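Long-range contacts in pseudoperoxidase (Leishmania major, PDB 5VIA), which binds a heme b group within a peroxidase fold and is named a pseudoperoxidase, although its family is generally assigned peroxidase activity: residues C152-A157 against R186-L191; T148-V153 against R253-R258. All coordinates share one frame; numbering follows the deposited sequence.

Contact 1 of 2, residues C152-A157 against R186-L191. With HEM (protoporphyrin IX containing Fe), chain B.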
ATOM      1  N   CYS A 152      12.197   0.879  -1.588  1.00 24.43           N
ATOM      2  CA  CYS A 152      11.305   1.726  -0.783  1.00 23.91           C
ATOM      3  C   CYS A 152      10.579   2.728  -1.666  1.00 24.06           C
ATOM      4  O   CYS A 152       9.350   2.871  -1.597  1.00 24.16           O
ATOM      5  CB  CYS A 152      12.105   2.508   0.263  1.00 24.51           C
ATOM      6  SG  CYS A 152      12.797   1.514   1.599  1.00 24.52           S
ATOM      7  N   VAL A 153      11.355   3.419  -2.497  1.00 25.24           N
ATOM      8  CA  VAL A 153      10.818   4.463  -3.372  1.00 25.81           C
ATOM      9  C   VAL A 153       9.870   3.863  -4.401  1.00 26.93           C
ATOM     10  O   VAL A 153       8.820   4.443  -4.715  1.00 26.51           O
ATOM     11  CB  VAL A 153      11.960   5.226  -4.060  1.00 27.90           C
ATOM     12  CG1 VAL A 153      11.434   6.176  -5.137  1.00 26.51           C
ATOM     13  CG2 VAL A 153      12.790   5.973  -3.017  1.00 27.70           C
ATOM     14  N   ALA A 154      10.221   2.682  -4.899  1.00 24.26           N
ATOM     15  CA  ALA A 154       9.396   1.989  -5.883  1.00 25.18           C
ATOM     16  C   ALA A 154       8.019   1.639  -5.330  1.00 26.17           C
ATOM     17  O   ALA A 154       7.013   1.619  -6.062  1.00 23.86           O
ATOM     18  CB  ALA A 154      10.112   0.727  -6.374  1.00 24.87           C
ATOM     19  N   LEU A 155       7.968   1.353  -4.033  1.00 26.89           N
ATOM     20  CA  LEU A 155       6.731   0.895  -3.412  1.00 26.80           C
ATOM     21  C   LEU A 155       5.716   2.023  -3.336  1.00 26.82           C
ATOM     22  O   LEU A 155       4.509   1.782  -3.332  1.00 26.29           O
ATOM     23  CB  LEU A 155       7.048   0.372  -2.011  1.00 27.84           C
ATOM     24  CG  LEU A 155       6.235  -0.742  -1.360  1.00 29.69           C
ATOM     25  CD1 LEU A 155       5.770  -1.850  -2.342  1.00 27.92           C
ATOM     26  CD2 LEU A 155       7.106  -1.327  -0.249  1.00 27.69           C
ATOM     27  N   LEU A 156       6.203   3.259  -3.277  1.00 24.64           N
ATOM     28  CA  LEU A 156       5.291   4.396  -3.092  1.00 26.09           C
ATOM     29  C   LEU A 156       4.431   4.711  -4.317  1.00 26.93           C
ATOM     30  O   LEU A 156       3.465   5.481  -4.218  1.00 26.37           O
ATOM     31  CB  LEU A 156       6.038   5.624  -2.559  1.00 27.02           C
ATOM     32  CG  LEU A 156       6.419   5.509  -1.072  1.00 24.76           C
ATOM     33  CD1 LEU A 156       7.284   6.657  -0.646  1.00 27.94           C
ATOM     34  CD2 LEU A 156       5.176   5.463  -0.184  1.00 26.39           C
ATOM     35  N   ALA A 157       4.738   4.100  -5.462  1.00 25.84           N
ATOM     36  CA  ALA A 157       3.882   4.265  -6.641  1.00 26.79           C
ATOM     37  C   ALA A 157       2.510   3.635  -6.458  1.00 25.60           C
ATOM     38  O   ALA A 157       1.634   3.817  -7.317  1.00 25.75           O
ATOM     39  CB  ALA A 157       4.538   3.708  -7.869  1.00 28.64           C
ATOM     40  N   ARG A 186       3.334   7.229 -12.677  1.00 30.39           N
ATOM     41  CA  ARG A 186       2.844   8.599 -12.791  1.00 31.94           C
ATOM     42  C   ARG A 186       3.032   9.356 -11.474  1.00 28.66           C
ATOM     43  O   ARG A 186       3.221  10.564 -11.469  1.00 31.12           O
ATOM     44  CB  ARG A 186       1.370   8.610 -13.220  1.00 32.67           C
ATOM     45  CG  ARG A 186       0.924   9.957 -13.777  1.00 35.21           C
ATOM     46  CD  ARG A 186      -0.456   9.897 -14.450  1.00 32.88           C
ATOM     47  NE  ARG A 186      -1.021  11.245 -14.531  1.00 35.52           N
ATOM     48  CZ  ARG A 186      -1.655  11.835 -13.521  1.00 33.46           C
ATOM     49  NH1 ARG A 186      -1.814  11.192 -12.372  1.00 30.46           N
ATOM     50  NH2 ARG A 186      -2.117  13.064 -13.657  1.00 36.16           N
ATOM     51  N   TYR A 187       2.983   8.623 -10.366  1.00 26.76           N
ATOM     52  CA  TYR A 187       3.236   9.169  -9.034  1.00 29.82           C
ATOM     53  C   TYR A 187       4.494  10.051  -9.001  1.00 30.66           C
ATOM     54  O   TYR A 187       4.456  11.198  -8.538  1.00 29.96           O
ATOM     55  CB  TYR A 187       3.362   8.006  -8.036  1.00 27.39           C
ATOM     56  CG  TYR A 187       3.893   8.378  -6.670  1.00 28.93           C
ATOM     57  CD1 TYR A 187       3.068   8.957  -5.705  1.00 28.49           C
ATOM     58  CD2 TYR A 187       5.216   8.130  -6.333  1.00 29.02           C
ATOM     59  CE1 TYR A 187       3.565   9.295  -4.437  1.00 29.48           C
ATOM     60  CE2 TYR A 187       5.718   8.461  -5.075  1.00 29.70           C
ATOM     61  CZ  TYR A 187       4.891   9.042  -4.135  1.00 29.31           C
ATOM     62  OH  TYR A 187       5.402   9.369  -2.896  1.00 29.35           O
ATOM     63  N   TYR A 188       5.601   9.517  -9.513  1.00 29.27           N
ATOM     64  CA  TYR A 188       6.866  10.247  -9.527  1.00 29.81           C
ATOM     65  C   TYR A 188       6.802  11.487 -10.404  1.00 30.74           C
ATOM     66  O   TYR A 188       7.340  12.544 -10.049  1.00 31.20           O
ATOM     67  CB  TYR A 188       7.987   9.319 -10.008  1.00 29.75           C
ATOM     68  CG  TYR A 188       7.948   8.010  -9.273  1.00 27.75           C
ATOM     69  CD1 TYR A 188       8.322   7.942  -7.942  1.00 27.22           C
ATOM     70  CD2 TYR A 188       7.497   6.853  -9.896  1.00 26.64           C
ATOM     71  CE1 TYR A 188       8.263   6.755  -7.249  1.00 28.35           C
ATOM     72  CE2 TYR A 188       7.443   5.653  -9.213  1.00 26.27           C
ATOM     73  CZ  TYR A 188       7.822   5.614  -7.889  1.00 26.69           C
ATOM     74  OH  TYR A 188       7.757   4.438  -7.189  1.00 25.47           O
ATOM     75  N   GLN A 189       6.162  11.349 -11.559  1.00 36.23           N
ATOM     76  CA  GLN A 189       6.045  12.454 -12.496  1.00 37.17           C
ATOM     77  C   GLN A 189       5.199  13.548 -11.860  1.00 37.79           C
ATOM     78  O   GLN A 189       5.491  14.736 -12.005  1.00 38.71           O
ATOM     79  CB  GLN A 189       5.415  11.968 -13.810  1.00 37.20           C
ATOM     80  CG  GLN A 189       6.217  10.857 -14.503  1.00 36.18           C
ATOM     81  CD  GLN A 189       5.473  10.206 -15.654  1.00 36.81           C
ATOM     82  OE1 GLN A 189       4.271  10.411 -15.833  1.00 37.49           O
ATOM     83  NE2 GLN A 189       6.185   9.411 -16.441  1.00 35.92           N
ATOM     84  N   PHE A 190       4.157  13.134 -11.142  1.00 34.74           N
ATOM     85  CA  PHE A 190       3.233  14.073 -10.509  1.00 34.94           C
ATOM     86  C   PHE A 190       3.921  14.884  -9.410  1.00 36.49           C
ATOM     87  O   PHE A 190       3.808  16.117  -9.380  1.00 35.76           O
ATOM     88  CB  PHE A 190       2.020  13.332  -9.943  1.00 33.62           C
ATOM     89  CG  PHE A 190       0.947  14.244  -9.418  1.00 35.52           C
ATOM     90  CD1 PHE A 190      -0.063  14.705 -10.255  1.00 35.88           C
ATOM     91  CD2 PHE A 190       0.956  14.651  -8.089  1.00 35.22           C
ATOM     92  CE1 PHE A 190      -1.044  15.541  -9.774  1.00 37.23           C
ATOM     93  CE2 PHE A 190      -0.020  15.493  -7.606  1.00 37.27           C
ATOM     94  CZ  PHE A 190      -1.020  15.933  -8.442  1.00 37.91           C
ATOM     95  N   LEU A 191       4.630  14.190  -8.514  1.00 32.20           N
ATOM     96  CA  LEU A 191       5.358  14.851  -7.428  1.00 33.48           C
ATOM     97  C   LEU A 191       6.332  15.901  -7.954  1.00 34.27           C
ATOM     98  O   LEU A 191       6.327  17.046  -7.494  1.00 35.19           O
ATOM     99  CB  LEU A 191       6.115  13.836  -6.560  1.00 31.78           C
ATOM    100  CG  LEU A 191       5.294  12.906  -5.660  1.00 31.92           C
ATOM    101  CD1 LEU A 191       6.197  12.209  -4.658  1.00 32.45           C
ATOM    102  CD2 LEU A 191       4.192  13.636  -4.937  1.00 32.74           C
TER
HETATM  103  CHA HEM B 500      -3.596   5.502   0.721  1.00 25.64           C
HETATM  104  CHB HEM B 500      -0.108   7.870   3.166  1.00 20.37           C
HETATM  105  CHC HEM B 500       2.758   4.008   2.496  1.00 21.94           C
HETATM  106  CHD HEM B 500      -0.469   1.996  -0.556  1.00 23.87           C
HETATM  107  C1A HEM B 500      -2.919   6.412   1.494  1.00 23.55           C
HETATM  108  C2A HEM B 500      -3.523   7.577   2.101  1.00 21.81           C
HETATM  109  C3A HEM B 500      -2.582   8.230   2.777  1.00 19.68           C
HETATM  110  C4A HEM B 500      -1.324   7.505   2.621  1.00 19.96           C
HETATM  111  CMA HEM B 500      -2.775   9.529   3.580  1.00 26.69           C
HETATM  112  CAA HEM B 500      -5.019   7.952   2.015  1.00 22.76           C
HETATM  113  CBA HEM B 500      -5.698   6.976   2.995  1.00 17.79           C
HETATM  114  CGA HEM B 500      -7.198   7.157   3.069  1.00 26.20           C
HETATM  115  O1A HEM B 500      -7.649   8.259   3.470  1.00 27.38           O
HETATM  116  O2A HEM B 500      -7.942   6.185   2.760  1.00 25.36           O
HETATM  117  C1B HEM B 500       0.988   7.032   3.235  1.00 24.43           C
HETATM  118  C2B HEM B 500       2.254   7.302   3.874  1.00 20.83           C
HETATM  119  C3B HEM B 500       3.054   6.237   3.720  1.00 26.03           C
HETATM  120  C4B HEM B 500       2.326   5.252   2.922  1.00 26.16           C
HETATM  121  CMB HEM B 500       2.590   8.592   4.639  1.00 19.27           C
HETATM  122  CAB HEM B 500       4.497   6.160   4.280  1.00 27.17           C
HETATM  123  CBB HEM B 500       5.076   4.998   4.601  1.00 22.93           C
HETATM  124  C1C HEM B 500       2.155   3.131   1.612  1.00 20.65           C
HETATM  125  C2C HEM B 500       2.721   1.875   1.100  1.00 20.54           C
HETATM  126  C3C HEM B 500       1.808   1.323   0.254  1.00 19.91           C
HETATM  127  C4C HEM B 500       0.657   2.213   0.209  1.00 21.01           C
HETATM  128  CMC HEM B 500       4.115   1.323   1.511  1.00 19.51           C
HETATM  129  CAC HEM B 500       1.801   0.013  -0.566  1.00 21.12           C
HETATM  130  CBC HEM B 500       2.741  -0.935  -0.450  1.00 45.69           C
HETATM  131  C1D HEM B 500      -1.612   2.756  -0.519  1.00 20.90           C
HETATM  132  C2D HEM B 500      -2.802   2.514  -1.309  1.00 20.79           C
HETATM  133  C3D HEM B 500      -3.780   3.612  -0.914  1.00 21.50           C
HETATM  134  C4D HEM B 500      -3.080   4.405   0.076  1.00 21.37           C
HETATM  135  CMD HEM B 500      -3.034   1.384  -2.335  1.00 22.63           C
HETATM  136  CAD HEM B 500      -5.225   3.808  -1.443  1.00 19.04           C
HETATM  137  CBD HEM B 500      -6.103   2.953  -0.521  1.00 21.88           C
HETATM  138  CGD HEM B 500      -7.566   3.065  -0.880  1.00 27.99           C
HETATM  139  O1D HEM B 500      -8.423   2.578  -0.084  1.00 26.21           O
HETATM  140  O2D HEM B 500      -7.865   3.645  -1.954  1.00 21.51           O
HETATM  141  NA  HEM B 500      -1.567   6.399   1.824  1.00 21.47           N
HETATM  142  NB  HEM B 500       1.066   5.784   2.656  1.00 21.70           N
HETATM  143  NC  HEM B 500       0.891   3.302   1.039  1.00 22.92           N
HETATM  144  ND  HEM B 500      -1.805   3.885   0.274  1.00 21.48           N
HETATM  145 FE   HEM B 500      -0.382   4.846   1.507  1.00 28.24          FE
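This buried contact belongs to the heme pocket of the peroxidase fold. Tyr187 and Tyr188 of helix 186-194 pack against Val153, Leu156 and Ala157, late in segment 152-157. The chain then runs on to His159, an axial ligand of the heme iron, and the side chain of Tyr187 is about 4 Å from that of His159. Leu155 and Leu156 line the heme pocket. Leu155 CG lies 3.6 Å from heme CBC, and Leu156 CD2 rests by the CHC bridge.

Tyr187 has CG anti to its backbone N (chi1 168°). Its ring takes Leu156 O over the centre of one face, 3.6 Å above the plane, while Leu191 CG covers the opposite face nearer the rim. Leu156 CB meets the same ring at Tyr187 CE2, 3.8 Å away. The phenol oxygen of Tyr187 is hydrogen-bonded to Glu243. Tyr187 CD2 lies over one face of the Tyr188 ring, offset toward the rim, and Ala157 CB lies 3.7 Å from Tyr188 CE2. Val153 CG1 touches Tyr188 CE1 on the other side of the phenol carbon.

The polar link is Tyr188 OH, which donates to Val153 O over 2.7 Å. This carbonyl also accepts from Leu156 N, so two donors grip this one oxygen. They arrive from opposite faces of the carbonyl plane. Val153 O lies at the edge of the Tyr188 ring, near its plane, and the phenol oxygen is tilted 29° from the carbonyl plane.

Contact 2 of 2, residues T148-V153 against R253-R258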
ATOM      1  N   THR A 148      15.952  -2.102  -0.055  1.00 22.83           N
ATOM      2  CA  THR A 148      16.944  -1.105  -0.467  1.00 23.41           C
ATOM      3  C   THR A 148      16.207   0.223  -0.620  1.00 22.51           C
ATOM      4  O   THR A 148      14.966   0.246  -0.629  1.00 22.22           O
ATOM      5  CB  THR A 148      17.543  -1.428  -1.842  1.00 23.37           C
ATOM      6  OG1 THR A 148      16.490  -1.390  -2.824  1.00 23.63           O
ATOM      7  CG2 THR A 148      18.205  -2.810  -1.847  1.00 24.15           C
ATOM      8  N   GLU A 149      16.941   1.323  -0.779  1.00 31.33           N
ATOM      9  CA  GLU A 149      16.254   2.598  -0.984  1.00 31.55           C
ATOM     10  C   GLU A 149      15.472   2.611  -2.304  1.00 31.50           C
ATOM     11  O   GLU A 149      14.377   3.175  -2.383  1.00 32.13           O
ATOM     12  CB  GLU A 149      17.194   3.812  -0.863  1.00 32.17           C
ATOM     13  CG  GLU A 149      16.383   5.125  -0.922  1.00 37.25           C
ATOM     14  CD  GLU A 149      17.145   6.362  -0.504  1.00 40.34           C
ATOM     15  OE1 GLU A 149      18.267   6.580  -1.007  1.00 41.85           O
ATOM     16  OE2 GLU A 149      16.607   7.134   0.326  1.00 41.75           O
ATOM     17  N   ALA A 150      16.015   1.960  -3.328  1.00 25.36           N
ATOM     18  CA  ALA A 150      15.315   1.833  -4.609  1.00 26.36           C
ATOM     19  C   ALA A 150      13.959   1.137  -4.445  1.00 25.70           C
ATOM     20  O   ALA A 150      12.953   1.570  -5.020  1.00 25.56           O
ATOM     21  CB  ALA A 150      16.183   1.081  -5.607  1.00 26.81           C
ATOM     22  N   GLU A 151      13.934   0.067  -3.653  1.00 23.36           N
ATOM     23  CA  GLU A 151      12.701  -0.675  -3.409  1.00 22.94           C
ATOM     24  C   GLU A 151      11.707   0.153  -2.594  1.00 24.37           C
ATOM     25  O   GLU A 151      10.501   0.140  -2.880  1.00 23.46           O
ATOM     26  CB  GLU A 151      13.004  -2.016  -2.720  1.00 24.09           C
ATOM     27  CG  GLU A 151      13.585  -3.080  -3.671  1.00 25.66           C
ATOM     28  CD  GLU A 151      14.269  -4.238  -2.946  1.00 28.31           C
ATOM     29  OE1 GLU A 151      14.658  -4.078  -1.766  1.00 25.05           O
ATOM     30  OE2 GLU A 151      14.442  -5.312  -3.573  1.00 28.11           O
ATOM     31  N   CYS A 152      12.197   0.879  -1.588  1.00 24.43           N
ATOM     32  CA  CYS A 152      11.305   1.726  -0.783  1.00 23.91           C
ATOM     33  C   CYS A 152      10.579   2.728  -1.666  1.00 24.06           C
ATOM     34  O   CYS A 152       9.350   2.871  -1.597  1.00 24.16           O
ATOM     35  CB  CYS A 152      12.105   2.508   0.263  1.00 24.51           C
ATOM     36  SG  CYS A 152      12.797   1.514   1.599  1.00 24.52           S
ATOM     37  N   VAL A 153      11.355   3.419  -2.497  1.00 25.24           N
ATOM     38  CA  VAL A 153      10.818   4.463  -3.372  1.00 25.81           C
ATOM     39  C   VAL A 153       9.870   3.863  -4.401  1.00 26.93           C
ATOM     40  O   VAL A 153       8.820   4.443  -4.715  1.00 26.51           O
ATOM     41  CB  VAL A 153      11.960   5.226  -4.060  1.00 27.90           C
ATOM     42  CG1 VAL A 153      11.434   6.176  -5.137  1.00 26.51           C
ATOM     43  CG2 VAL A 153      12.790   5.973  -3.017  1.00 27.70           C
ATOM     44  N   ARG A 253      15.456  11.601  -4.164  1.00 40.33           N
ATOM     45  CA  ARG A 253      15.021  12.363  -5.330  1.00 41.17           C
ATOM     46  C   ARG A 253      15.544  11.777  -6.644  1.00 40.25           C
ATOM     47  O   ARG A 253      14.800  11.690  -7.618  1.00 39.41           O
ATOM     48  CB  ARG A 253      15.433  13.833  -5.205  1.00 41.59           C
ATOM     49  CG  ARG A 253      15.207  14.627  -6.487  1.00 43.87           C
ATOM     50  CD  ARG A 253      15.631  16.073  -6.350  1.00 46.71           C
ATOM     51  NE  ARG A 253      14.492  16.933  -6.058  1.00 49.06           N
ATOM     52  CZ  ARG A 253      13.762  17.539  -6.985  1.00 50.39           C
ATOM     53  NH1 ARG A 253      14.050  17.389  -8.270  1.00 52.24           N
ATOM     54  NH2 ARG A 253      12.753  18.304  -6.628  1.00 52.87           N
ATOM     55  N   GLU A 254      16.817  11.379  -6.682  1.00 39.76           N
ATOM     56  CA  GLU A 254      17.349  10.769  -7.900  1.00 40.13           C
ATOM     57  C   GLU A 254      16.598   9.491  -8.278  1.00 37.63           C
ATOM     58  O   GLU A 254      16.444   9.187  -9.455  1.00 40.10           O
ATOM     59  CB  GLU A 254      18.857  10.513  -7.805  1.00 43.44           C
ATOM     60  CG  GLU A 254      19.420   9.530  -8.857  1.00 49.76           C
ATOM     61  CD  GLU A 254      19.330  10.006 -10.330  1.00 55.00           C
ATOM     62  OE1 GLU A 254      18.334  10.648 -10.747  1.00 54.45           O
ATOM     63  OE2 GLU A 254      20.282   9.704 -11.094  1.00 58.21           O
ATOM     64  N   LEU A 255      16.110   8.754  -7.284  1.00 29.92           N
ATOM     65  CA  LEU A 255      15.286   7.582  -7.568  1.00 29.11           C
ATOM     66  C   LEU A 255      13.902   7.996  -8.097  1.00 32.42           C
ATOM     67  O   LEU A 255      13.357   7.358  -9.007  1.00 30.99           O
ATOM     68  CB  LEU A 255      15.160   6.687  -6.329  1.00 29.31           C
ATOM     69  CG  LEU A 255      16.458   5.942  -5.947  1.00 29.90           C
ATOM     70  CD1 LEU A 255      16.439   5.410  -4.516  1.00 28.52           C
ATOM     71  CD2 LEU A 255      16.647   4.795  -6.896  1.00 30.39           C
ATOM     72  N   VAL A 256      13.341   9.067  -7.540  1.00 27.31           N
ATOM     73  CA  VAL A 256      12.053   9.578  -8.018  1.00 27.42           C
ATOM     74  C   VAL A 256      12.195  10.092  -9.457  1.00 32.88           C
ATOM     75  O   VAL A 256      11.380   9.774 -10.325  1.00 33.49           O
ATOM     76  CB  VAL A 256      11.514  10.684  -7.100  1.00 28.63           C
ATOM     77  CG1 VAL A 256      10.354  11.435  -7.779  1.00 29.26           C
ATOM     78  CG2 VAL A 256      11.058  10.078  -5.789  1.00 26.39           C
ATOM     79  N   VAL A 257      13.251  10.860  -9.710  1.00 29.64           N
ATOM     80  CA  VAL A 257      13.545  11.363 -11.048  1.00 32.40           C
ATOM     81  C   VAL A 257      13.745  10.215 -12.046  1.00 34.27           C
ATOM     82  O   VAL A 257      13.221  10.243 -13.167  1.00 33.60           O
ATOM     83  CB  VAL A 257      14.799  12.265 -11.032  1.00 37.03           C
ATOM     84  CG1 VAL A 257      15.424  12.368 -12.419  1.00 39.53           C
ATOM     85  CG2 VAL A 257      14.449  13.645 -10.504  1.00 34.65           C
ATOM     86  N   ARG A 258      14.502   9.211 -11.624  1.00 35.08           N
ATOM     87  CA  ARG A 258      14.784   8.045 -12.451  1.00 36.65           C
ATOM     88  C   ARG A 258      13.530   7.231 -12.804  1.00 35.40           C
ATOM     89  O   ARG A 258      13.379   6.800 -13.950  1.00 32.92           O
ATOM     90  CB  ARG A 258      15.802   7.165 -11.730  1.00 40.41           C
ATOM     91  CG  ARG A 258      16.216   5.918 -12.452  1.00 47.19           C
ATOM     92  CD  ARG A 258      17.607   5.498 -11.985  1.00 57.62           C
ATOM     93  NE  ARG A 258      18.638   6.195 -12.746  1.00 64.05           N
ATOM     94  CZ  ARG A 258      19.220   5.702 -13.835  1.00 65.10           C
ATOM     95  NH1 ARG A 258      18.884   4.496 -14.284  1.00 61.03           N
ATOM     96  NH2 ARG A 258      20.140   6.413 -14.471  1.00 67.89           N
TER
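Glu151 OE1 is gripped at the start of helix 149-155, whose flank packs on Leu255 of helix 250-261. Glu151 OE1 accepts from Thr148 N over 2.9 Å and forms a salt bridge with Lys276. In return Thr148 OG1 accepts from Glu151 N at 3.1 Å, closing a capping box with Thr148 as N-cap. Glu151 OE2 is hydrogen-bonded to Ser272, which ties the cap to helix 263-279.

The contact between the two helices is apolar. Leu255 carries it by reaching across with both methyls. Leu255 CD1 meets Glu149 CG at 3.6 Å. Leu255 CD2 rests on Ala150 CB at 4.0 Å. Glu149 runs out extended, with CG anti to its backbone N (chi1 -173°). Its CB and CG both lie against Leu255 CD1, and OE1 is hydrogen-bonded to Thr251. Farther along the helix, Val153 places CG1 against Leu255 CB at 3.9 Å and against Val256 CG2. The side chains of Val153 and Val256 cross at about a right angle.

The helix segments approach to 9.8 Å between axes, and their directions cross at -58°. This is oblique helix-on-helix packing between two helices of the peroxidase fold, with a capping box at the start of one helix.

Of the three helices involved, 149-155 comes first along the chain and serves both contacts. Its early part meets helix 250-261 in contact 2, and its later part meets helix 186-194 in contact 1. They share Cys152 and Val153. Contact 1 closes a loop of 28 residues with no helix or strand. Contact 2 closes one of 99 residues, which includes helix 186-194 and the three-stranded sheet. Contact 1 begins four residues later and ends earlier, so it nests inside contact 2. The centres of the two contacts are about 8 Å apart. The two partner helices also meet directly, Tyr188 CB lying 3.4 Å from Val256 O. The three helices are thus tied together, with contact 1 on the side that reaches the heme.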